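PDB 2B1E: exocyst complex component EXO70 from Saccharomyces cerevisiae, which serves in the exocyst, the complex that tethers secretory vesicles to sites of exocytosis, and plays a role in assembling that complex. Local coordinates for residues Q140-I151 / S208-I216; L331-W342 / H364-D374. One frame throughout, in Å; residues are numbered along the deposited sequence.

Interaction 1 (Q140-I151 / S208-I216)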
loop_
_atom_site.group_PDB
_atom_site.type_symbol
_atom_site.label_atom_id
_atom_site.label_comp_id
_atom_site.label_asym_id
_atom_site.label_seq_id
_atom_site.Cartn_x
_atom_site.Cartn_y
_atom_site.Cartn_z
ATOM N N GLN A 140 -9.040 -1.433 41.588
ATOM C CA GLN A 140 -8.448 -1.333 40.258
ATOM C C GLN A 140 -9.299 -2.127 39.254
ATOM O O GLN A 140 -9.554 -1.650 38.146
ATOM C CB GLN A 140 -7.010 -1.861 40.272
ATOM C CG GLN A 140 -6.276 -1.677 38.956
ATOM C CD GLN A 140 -4.839 -2.147 39.034
ATOM O OE1 GLN A 140 -4.097 -1.747 39.932
ATOM N NE2 GLN A 140 -4.436 -2.995 38.090
ATOM N N ASP A 141 -9.741 -3.326 39.646
ATOM C CA ASP A 141 -10.588 -4.152 38.777
ATOM C C ASP A 141 -11.913 -3.443 38.469
ATOM O O ASP A 141 -12.443 -3.558 37.362
ATOM C CB ASP A 141 -10.873 -5.518 39.409
ATOM C CG ASP A 141 -9.627 -6.400 39.502
ATOM O OD1 ASP A 141 -8.739 -6.301 38.627
ATOM O OD2 ASP A 141 -9.552 -7.207 40.452
ATOM N N ILE A 142 -12.442 -2.711 39.444
ATOM C CA ILE A 142 -13.679 -1.953 39.251
ATOM C C ILE A 142 -13.423 -0.826 38.251
ATOM O O ILE A 142 -14.210 -0.618 37.320
ATOM C CB ILE A 142 -14.197 -1.363 40.596
ATOM C CG1 ILE A 142 -14.802 -2.479 41.443
ATOM C CG2 ILE A 142 -15.273 -0.290 40.338
ATOM C CD1 ILE A 142 -15.005 -2.120 42.899
ATOM N N LEU A 143 -12.319 -0.102 38.436
ATOM C CA LEU A 143 -11.969 0.976 37.516
ATOM C C LEU A 143 -11.871 0.408 36.101
ATOM O O LEU A 143 -12.549 0.869 35.183
ATOM C CB LEU A 143 -10.627 1.607 37.892
ATOM C CG LEU A 143 -10.053 2.647 36.913
ATOM C CD1 LEU A 143 -11.021 3.814 36.756
ATOM C CD2 LEU A 143 -8.697 3.162 37.424
ATOM N N VAL A 144 -11.021 -0.598 35.938
ATOM C CA VAL A 144 -10.812 -1.238 34.640
ATOM C C VAL A 144 -12.115 -1.740 34.034
ATOM O O VAL A 144 -12.401 -1.488 32.864
ATOM C CB VAL A 144 -9.839 -2.432 34.765
ATOM C CG1 VAL A 144 -9.850 -3.259 33.487
ATOM C CG2 VAL A 144 -8.449 -1.921 35.063
ATOM N N GLY A 145 -12.893 -2.449 34.842
ATOM C CA GLY A 145 -14.153 -2.997 34.374
ATOM C C GLY A 145 -15.124 -1.949 33.873
ATOM O O GLY A 145 -15.715 -2.111 32.810
ATOM N N GLU A 146 -15.286 -0.869 34.628
ATOM C CA GLU A 146 -16.212 0.184 34.236
ATOM C C GLU A 146 -15.769 0.933 32.980
ATOM O O GLU A 146 -16.588 1.227 32.112
ATOM C CB GLU A 146 -16.414 1.176 35.384
ATOM C CG GLU A 146 -17.152 0.607 36.592
ATOM C CD GLU A 146 -18.462 -0.076 36.219
ATOM O OE1 GLU A 146 -19.332 0.572 35.597
ATOM O OE2 GLU A 146 -18.624 -1.268 36.552
ATOM N N ARG A 147 -14.481 1.241 32.885
ATOM C CA ARG A 147 -13.963 1.953 31.729
ATOM C C ARG A 147 -14.043 1.139 30.442
ATOM O O ARG A 147 -14.515 1.637 29.422
ATOM C CB ARG A 147 -12.515 2.390 31.971
ATOM C CG ARG A 147 -12.360 3.521 32.984
ATOM C CD ARG A 147 -13.071 4.779 32.504
ATOM N NE ARG A 147 -12.627 5.161 31.166
ATOM C CZ ARG A 147 -13.207 6.099 30.421
ATOM N NH1 ARG A 147 -14.264 6.759 30.881
ATOM N NH2 ARG A 147 -12.736 6.371 29.215
ATOM N N SER A 148 -13.593 -0.111 30.481
ATOM C CA SER A 148 -13.624 -0.926 29.274
ATOM C C SER A 148 -15.053 -1.208 28.812
ATOM O O SER A 148 -15.299 -1.371 27.619
ATOM C CB SER A 148 -12.843 -2.238 29.473
ATOM O OG SER A 148 -13.371 -3.006 30.531
ATOM N N LYS A 149 -16.001 -1.250 29.740
ATOM C CA LYS A 149 -17.384 -1.490 29.350
ATOM C C LYS A 149 -17.930 -0.271 28.610
ATOM O O LYS A 149 -18.564 -0.401 27.563
ATOM C CB LYS A 149 -18.254 -1.802 30.572
ATOM C CG LYS A 149 -17.977 -3.169 31.187
ATOM C CD LYS A 149 -19.048 -3.580 32.196
ATOM C CE LYS A 149 -19.125 -2.635 33.393
ATOM N NZ LYS A 149 -19.726 -1.307 33.048
ATOM N N LEU A 150 -17.660 0.911 29.153
ATOM C CA LEU A 150 -18.116 2.160 28.562
ATOM C C LEU A 150 -17.572 2.316 27.135
ATOM O O LEU A 150 -18.329 2.555 26.188
ATOM C CB LEU A 150 -17.640 3.337 29.413
ATOM C CG LEU A 150 -18.328 4.706 29.309
ATOM C CD1 LEU A 150 -17.368 5.771 29.816
ATOM C CD2 LEU A 150 -18.737 5.019 27.882
ATOM N N ILE A 151 -16.257 2.182 26.992
ATOM C CA ILE A 151 -15.604 2.329 25.695
ATOM C C ILE A 151 -16.079 1.298 24.676
ATOM O O ILE A 151 -16.283 1.620 23.505
ATOM C CB ILE A 151 -14.072 2.229 25.841
ATOM C CG1 ILE A 151 -13.581 3.336 26.779
ATOM C CG2 ILE A 151 -13.400 2.353 24.468
ATOM C CD1 ILE A 151 -12.104 3.253 27.121
ATOM N N SER A 208 1.740 0.590 38.981
ATOM C CA SER A 208 0.660 -0.090 38.278
ATOM C C SER A 208 0.044 0.639 37.082
ATOM O O SER A 208 -0.822 0.084 36.400
ATOM C CB SER A 208 -0.445 -0.440 39.274
ATOM O OG SER A 208 -0.904 0.724 39.936
ATOM N N LYS A 209 0.485 1.867 36.818
ATOM C CA LYS A 209 -0.068 2.641 35.710
ATOM C C LYS A 209 -0.113 1.898 34.379
ATOM O O LYS A 209 -1.185 1.742 33.786
ATOM C CB LYS A 209 0.697 3.958 35.540
ATOM C CG LYS A 209 0.383 4.994 36.604
ATOM C CD LYS A 209 1.270 6.229 36.471
ATOM C CE LYS A 209 0.994 6.997 35.197
ATOM N NZ LYS A 209 1.897 8.178 35.065
ATOM N N PRO A 210 1.045 1.431 33.880
ATOM C CA PRO A 210 0.976 0.721 32.600
ATOM C C PRO A 210 0.089 -0.519 32.646
ATOM O O PRO A 210 -0.561 -0.854 31.662
ATOM C CB PRO A 210 2.445 0.405 32.290
ATOM C CG PRO A 210 3.102 0.404 33.622
ATOM C CD PRO A 210 2.437 1.542 34.348
ATOM N N HIS A 211 0.045 -1.185 33.796
ATOM C CA HIS A 211 -0.781 -2.377 33.944
ATOM C C HIS A 211 -2.266 -2.017 33.816
ATOM O O HIS A 211 -3.012 -2.671 33.087
ATOM C CB HIS A 211 -0.501 -3.037 35.297
ATOM C CG HIS A 211 -1.323 -4.261 35.559
ATOM N ND1 HIS A 211 -1.340 -5.345 34.708
ATOM C CD2 HIS A 211 -2.144 -4.578 36.588
ATOM C CE1 HIS A 211 -2.135 -6.278 35.201
ATOM N NE2 HIS A 211 -2.636 -5.838 36.343
ATOM N N VAL A 212 -2.679 -0.966 34.517
ATOM C CA VAL A 212 -4.062 -0.504 34.486
ATOM C C VAL A 212 -4.459 -0.166 33.057
ATOM O O VAL A 212 -5.467 -0.660 32.553
ATOM C CB VAL A 212 -4.255 0.753 35.383
ATOM C CG1 VAL A 212 -5.650 1.318 35.212
ATOM C CG2 VAL A 212 -4.029 0.391 36.845
ATOM N N LEU A 213 -3.658 0.668 32.404
ATOM C CA LEU A 213 -3.933 1.066 31.028
ATOM C C LEU A 213 -4.002 -0.155 30.110
ATOM O O LEU A 213 -4.843 -0.218 29.218
ATOM C CB LEU A 213 -2.861 2.043 30.531
ATOM C CG LEU A 213 -3.065 2.595 29.116
ATOM C CD1 LEU A 213 -4.366 3.403 29.054
ATOM C CD2 LEU A 213 -1.879 3.469 28.729
ATOM N N SER A 214 -3.120 -1.126 30.329
ATOM C CA SER A 214 -3.113 -2.337 29.513
ATOM C C SER A 214 -4.440 -3.090 29.636
ATOM O O SER A 214 -5.067 -3.439 28.637
ATOM C CB SER A 214 -1.962 -3.259 29.929
ATOM O OG SER A 214 -2.040 -4.511 29.259
ATOM N N GLN A 215 -4.872 -3.323 30.869
ATOM C CA GLN A 215 -6.119 -4.032 31.122
ATOM C C GLN A 215 -7.344 -3.374 30.496
ATOM O O GLN A 215 -8.313 -4.050 30.152
ATOM C CB GLN A 215 -6.325 -4.178 32.627
ATOM C CG GLN A 215 -5.402 -5.209 33.251
ATOM C CD GLN A 215 -5.616 -5.335 34.735
ATOM O OE1 GLN A 215 -5.086 -4.548 35.522
ATOM N NE2 GLN A 215 -6.416 -6.316 35.130
ATOM N N ILE A 216 -7.302 -2.055 30.350
ATOM C CA ILE A 216 -8.415 -1.322 29.762
ATOM C C ILE A 216 -8.348 -1.325 28.235
ATOM O O ILE A 216 -9.367 -1.460 27.562
ATOM C CB ILE A 216 -8.437 0.152 30.268
ATOM C CG1 ILE A 216 -8.808 0.181 31.755
ATOM C CG2 ILE A 216 -9.430 0.980 29.464
ATOM C CD1 ILE A 216 -8.654 1.541 32.397
HETATM O O HOH W 1 -3.945 0.802 40.461
#

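Interaction 2 (L331-W342 / H364-D374)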
loop_
_atom_site.group_PDB
_atom_site.type_symbol
_atom_site.label_atom_id
_atom_site.label_comp_id
_atom_site.label_asym_id
_atom_site.label_seq_id
_atom_site.Cartn_x
_atom_site.Cartn_y
_atom_site.Cartn_z
ATOM N N LEU A 331 4.191 3.282 -2.260
ATOM C CA LEU A 331 5.487 3.701 -1.744
ATOM C C LEU A 331 5.799 3.007 -0.428
ATOM O O LEU A 331 6.856 2.389 -0.276
ATOM C CB LEU A 331 5.508 5.217 -1.544
ATOM C CG LEU A 331 5.579 6.054 -2.820
ATOM C CD1 LEU A 331 5.215 7.494 -2.513
ATOM C CD2 LEU A 331 6.981 5.953 -3.414
ATOM N N GLY A 332 4.876 3.113 0.523
ATOM C CA GLY A 332 5.084 2.481 1.813
ATOM C C GLY A 332 5.335 0.997 1.648
ATOM O O GLY A 332 6.170 0.412 2.338
ATOM N N ALA A 333 4.610 0.391 0.715
ATOM C CA ALA A 333 4.734 -1.031 0.442
ATOM C C ALA A 333 6.132 -1.399 -0.045
ATOM O O ALA A 333 6.557 -2.544 0.094
ATOM C CB ALA A 333 3.695 -1.452 -0.592
ATOM N N MET A 334 6.847 -0.430 -0.607
ATOM C CA MET A 334 8.190 -0.681 -1.122
ATOM C C MET A 334 9.232 -1.049 -0.065
ATOM O O MET A 334 10.341 -1.458 -0.408
ATOM C CB MET A 334 8.686 0.525 -1.928
ATOM C CG MET A 334 7.975 0.726 -3.257
ATOM S SD MET A 334 8.098 -0.716 -4.347
ATOM C CE MET A 334 6.541 -1.533 -3.977
ATOM N N ASP A 335 8.889 -0.915 1.213
ATOM C CA ASP A 335 9.838 -1.254 2.273
ATOM C C ASP A 335 10.042 -2.765 2.361
ATOM O O ASP A 335 9.094 -3.522 2.575
ATOM C CB ASP A 335 9.356 -0.717 3.625
ATOM C CG ASP A 335 10.343 -0.998 4.747
ATOM O OD1 ASP A 335 10.571 -2.188 5.054
ATOM O OD2 ASP A 335 10.896 -0.033 5.318
ATOM N N ASN A 336 11.292 -3.191 2.199
ATOM C CA ASN A 336 11.649 -4.605 2.236
ATOM C C ASN A 336 10.760 -5.447 1.332
ATOM O O ASN A 336 9.954 -6.260 1.791
ATOM C CB ASN A 336 11.604 -5.137 3.670
ATOM C CG ASN A 336 12.835 -4.749 4.470
ATOM O OD1 ASN A 336 13.962 -5.079 4.093
ATOM N ND2 ASN A 336 12.626 -4.045 5.579
ATOM N N ILE A 337 10.923 -5.227 0.034
ATOM C CA ILE A 337 10.196 -5.937 -1.006
ATOM C C ILE A 337 10.990 -5.681 -2.275
ATOM O O ILE A 337 10.670 -4.791 -3.059
ATOM C CB ILE A 337 8.759 -5.403 -1.182
ATOM C CG1 ILE A 337 8.144 -5.975 -2.463
ATOM C CG2 ILE A 337 8.763 -3.893 -1.216
ATOM C CD1 ILE A 337 6.775 -5.417 -2.798
ATOM N N THR A 338 12.044 -6.465 -2.456
ATOM C CA THR A 338 12.923 -6.331 -3.607
ATOM C C THR A 338 12.235 -6.558 -4.951
ATOM O O THR A 338 11.070 -6.960 -5.016
ATOM C CB THR A 338 14.108 -7.300 -3.491
ATOM O OG1 THR A 338 13.616 -8.638 -3.338
ATOM C CG2 THR A 338 14.970 -6.939 -2.289
ATOM N N ARG A 339 12.978 -6.288 -6.018
ATOM C CA ARG A 339 12.487 -6.456 -7.377
ATOM C C ARG A 339 12.252 -7.937 -7.663
ATOM O O ARG A 339 11.382 -8.298 -8.453
ATOM C CB ARG A 339 13.511 -5.885 -8.360
ATOM C CG ARG A 339 13.132 -5.982 -9.827
ATOM C CD ARG A 339 14.087 -5.141 -10.665
ATOM N NE ARG A 339 13.732 -5.121 -12.081
ATOM C CZ ARG A 339 14.319 -5.864 -13.014
ATOM N NH1 ARG A 339 15.301 -6.693 -12.687
ATOM N NH2 ARG A 339 13.923 -5.776 -14.277
ATOM N N GLU A 340 13.029 -8.792 -7.008
ATOM C CA GLU A 340 12.900 -10.228 -7.200
ATOM C C GLU A 340 11.676 -10.788 -6.491
ATOM O O GLU A 340 11.361 -11.970 -6.623
ATOM C CB GLU A 340 14.166 -10.936 -6.717
ATOM C CG GLU A 340 15.416 -10.477 -7.452
ATOM C CD GLU A 340 16.662 -11.221 -7.019
ATOM O OE1 GLU A 340 16.960 -11.221 -5.806
ATOM O OE2 GLU A 340 17.346 -11.799 -7.893
ATOM N N ASN A 341 10.981 -9.935 -5.745
ATOM C CA ASN A 341 9.778 -10.354 -5.032
ATOM C C ASN A 341 8.555 -10.322 -5.945
ATOM O O ASN A 341 7.537 -10.951 -5.652
ATOM C CB ASN A 341 9.525 -9.455 -3.813
ATOM C CG ASN A 341 10.418 -9.795 -2.633
ATOM O OD1 ASN A 341 10.324 -9.175 -1.571
ATOM N ND2 ASN A 341 11.286 -10.786 -2.810
ATOM N N TRP A 342 8.653 -9.589 -7.052
ATOM C CA TRP A 342 7.540 -9.496 -7.989
ATOM C C TRP A 342 7.861 -10.067 -9.369
ATOM O O TRP A 342 6.958 -10.280 -10.178
ATOM C CB TRP A 342 7.062 -8.040 -8.115
ATOM C CG TRP A 342 8.048 -7.082 -8.736
ATOM C CD1 TRP A 342 8.544 -7.126 -10.005
ATOM C CD2 TRP A 342 8.612 -5.912 -8.125
ATOM N NE1 TRP A 342 9.376 -6.056 -10.226
ATOM C CE2 TRP A 342 9.437 -5.295 -9.090
ATOM C CE3 TRP A 342 8.497 -5.324 -6.856
ATOM C CZ2 TRP A 342 10.148 -4.115 -8.828
ATOM C CZ3 TRP A 342 9.204 -4.148 -6.594
ATOM C CH2 TRP A 342 10.019 -3.557 -7.579
ATOM N N HIS A 364 11.933 4.223 -1.737
ATOM C CA HIS A 364 10.688 3.744 -2.321
ATOM C C HIS A 364 10.300 4.287 -3.692
ATOM O O HIS A 364 9.529 3.652 -4.409
ATOM C CB HIS A 364 9.547 3.994 -1.332
ATOM C CG HIS A 364 9.799 3.430 0.032
ATOM N ND1 HIS A 364 8.902 3.563 1.069
ATOM C CD2 HIS A 364 10.844 2.726 0.527
ATOM C CE1 HIS A 364 9.384 2.964 2.145
ATOM N NE2 HIS A 364 10.561 2.449 1.842
ATOM N N ASN A 365 10.821 5.454 -4.058
ATOM C CA ASN A 365 10.485 6.044 -5.350
ATOM C C ASN A 365 11.164 5.312 -6.500
ATOM O O ASN A 365 10.549 5.068 -7.538
ATOM C CB ASN A 365 10.870 7.520 -5.374
ATOM C CG ASN A 365 10.264 8.290 -4.225
ATOM O OD1 ASN A 365 10.775 8.254 -3.104
ATOM N ND2 ASN A 365 9.156 8.973 -4.488
ATOM N N VAL A 366 12.432 4.966 -6.312
ATOM C CA VAL A 366 13.187 4.251 -7.330
ATOM C C VAL A 366 12.619 2.843 -7.461
ATOM O O VAL A 366 12.428 2.332 -8.564
ATOM C CB VAL A 366 14.681 4.149 -6.945
ATOM C CG1 VAL A 366 15.431 3.314 -7.970
ATOM C CG2 VAL A 366 15.286 5.540 -6.846
ATOM N N LEU A 367 12.340 2.229 -6.319
ATOM C CA LEU A 367 11.803 0.882 -6.282
ATOM C C LEU A 367 10.448 0.801 -6.981
ATOM O O LEU A 367 10.225 -0.072 -7.821
ATOM C CB LEU A 367 11.671 0.425 -4.832
ATOM C CG LEU A 367 11.538 -1.074 -4.609
ATOM C CD1 LEU A 367 12.727 -1.793 -5.234
ATOM C CD2 LEU A 367 11.468 -1.350 -3.118
ATOM N N LEU A 368 9.552 1.720 -6.635
ATOM C CA LEU A 368 8.218 1.751 -7.223
ATOM C C LEU A 368 8.261 2.057 -8.719
ATOM O O LEU A 368 7.444 1.540 -9.485
ATOM C CB LEU A 368 7.348 2.789 -6.511
ATOM C CG LEU A 368 5.897 2.908 -6.987
ATOM C CD1 LEU A 368 5.192 1.573 -6.806
ATOM C CD2 LEU A 368 5.188 4.005 -6.204
ATOM N N SER A 369 9.197 2.908 -9.133
ATOM C CA SER A 369 9.328 3.241 -10.549
ATOM C C SER A 369 9.746 1.989 -11.300
ATOM O O SER A 369 9.239 1.712 -12.385
ATOM C CB SER A 369 10.382 4.330 -10.775
ATOM O OG SER A 369 10.574 4.553 -12.168
ATOM N N CYS A 370 10.671 1.239 -10.708
ATOM C CA CYS A 370 11.163 0.015 -11.321
ATOM C C CYS A 370 9.996 -0.942 -11.542
ATOM O O CYS A 370 9.871 -1.549 -12.607
ATOM C CB CYS A 370 12.225 -0.642 -10.433
ATOM S SG CYS A 370 13.143 -1.984 -11.244
ATOM N N PHE A 371 9.140 -1.070 -10.532
ATOM C CA PHE A 371 7.976 -1.947 -10.621
ATOM C C PHE A 371 7.087 -1.595 -11.809
ATOM O O PHE A 371 6.661 -2.471 -12.555
ATOM C CB PHE A 371 7.133 -1.861 -9.343
ATOM C CG PHE A 371 5.804 -2.553 -9.455
ATOM C CD1 PHE A 371 5.732 -3.938 -9.542
ATOM C CD2 PHE A 371 4.628 -1.814 -9.531
ATOM C CE1 PHE A 371 4.509 -4.581 -9.705
ATOM C CE2 PHE A 371 3.395 -2.448 -9.696
ATOM C CZ PHE A 371 3.337 -3.836 -9.784
ATOM N N ILE A 372 6.790 -0.310 -11.973
ATOM C CA ILE A 372 5.940 0.112 -13.074
ATOM C C ILE A 372 6.628 -0.199 -14.398
ATOM O O ILE A 372 6.005 -0.727 -15.317
ATOM C CB ILE A 372 5.637 1.623 -13.005
ATOM C CG1 ILE A 372 5.130 1.986 -11.604
ATOM C CG2 ILE A 372 4.611 1.999 -14.061
ATOM C CD1 ILE A 372 4.004 1.107 -11.099
ATOM N N SER A 373 7.915 0.127 -14.477
ATOM C CA SER A 373 8.704 -0.117 -15.679
ATOM C C SER A 373 8.787 -1.618 -15.949
ATOM O O SER A 373 8.734 -2.050 -17.099
ATOM C CB SER A 373 10.114 0.472 -15.523
ATOM O OG SER A 373 10.095 1.895 -15.580
ATOM N N ASP A 374 8.911 -2.410 -14.889
ATOM C CA ASP A 374 8.982 -3.861 -15.041
ATOM C C ASP A 374 7.660 -4.387 -15.596
ATOM O O ASP A 374 7.647 -5.303 -16.421
ATOM C CB ASP A 374 9.284 -4.534 -13.699
ATOM C CG ASP A 374 10.756 -4.479 -13.339
ATOM O OD1 ASP A 374 11.557 -3.987 -14.161
ATOM O OD2 ASP A 374 11.113 -4.938 -12.233
#

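Interaction 1 (Q140-I151 / S208-I216)
Q140 reaches over V212 toward H211 and Q215, joining two helices of the Exo70 helical rod that run in broadly the same direction, the axes of 140-151 and 209-216 coming within 9.2 Å and crossing at -37°. Its CG stands anti to the backbone N (chi1 -175°) and the chain stays extended, which lays the amide against V212, with CD 3.4 Å from V212 CG2. In the plane of that amide, Q140 NE2 donates to Q215 OE1 at 3.1 Å, the two amide planes turned steeply against each other. The other end, Q140 OE1, takes a hydrogen bond from a water 2.6 Å away that also bonds S208 OG. Cut back to an alanine here, the side chain would probably leave Q215 OE1 without this donor, break the water link to S208 and open a gap over V212 CG2. One turn on, L143 CD2 meets V212 CG1, and V144 spreads its two methyls, CG1 lying 3.7 Å from Q215 CB while CG2 packs on I216 CG1. R147 touches I216 CD1 with its CB, and the guanidinium bends off to a salt bridge with E194 of helix 180-201. S148 OG donates back to V144 O, which the S148 N-H reaches from the opposite face of the carbonyl plane; S148 CB lies near I216 O. Last comes I151, its CD1 4.2 Å from I216 CG2.

Interaction 2 (L331-W342 / H364-D374)
D374 receives R339 and W342 together. W342 NE1 donates in its ring plane to the anti lone pair of D374 OD2, 2.9 Å away and fairly straight at 156°. The R339 chain, extended from CG to NE, brings NH2 within 3.0 Å of D374 OD1, above the carboxylate plane; NE adds weak bonds to the same salt bridge. The W342 indole lies over the helix: F371 CD1 sits over one face, the rings edge-to-face with planes at 74°, and F371 CB makes a CH-pi contact 3.9 Å from the six-membered centroid. Carbonyls T338 O and R339 O lie against the opposite face, toward its rim. Nearer the helix start, M334, bent at its second torsion (chi2 -58°), rests SD 3.5 Å from L367 CG, and L331 CD2 packs on L368 CD2. The H364 ring turns one face to the backbone between M334 and D335.

Further out, R444 of helix 440-473 forms a second salt bridge with D374, Y352 makes a cation-pi contact with R339, and F286 of helix 268-299 meets F371 edge-to-face. Segment 331-342, the end of helix 327-333 followed by an irregular connection with a short 3-10 turn, folds back on helix 364-391 within the all-helical Exo70 rod.

Interactions 1 and 2 lie in series along the chain and at separate places in an elongated molecule whose radius of gyration is 43 Å. Their centres are 43 Å apart and their nearest atoms about 27 Å, so neither touches the other. The centre of interaction 2 is about 11 Å from the centre of the chain, that of interaction 1 about 35 Å. They also differ in kind: 140-151 with 208-216 is packing between two helices, while 331-342 with 364-374 packs a mostly non-helical connection against one helix through buried aromatic rings and an arginine-aspartate salt bridge. Helix 268-299, which follows interaction 1 in sequence, supplies F286 beside interaction 2.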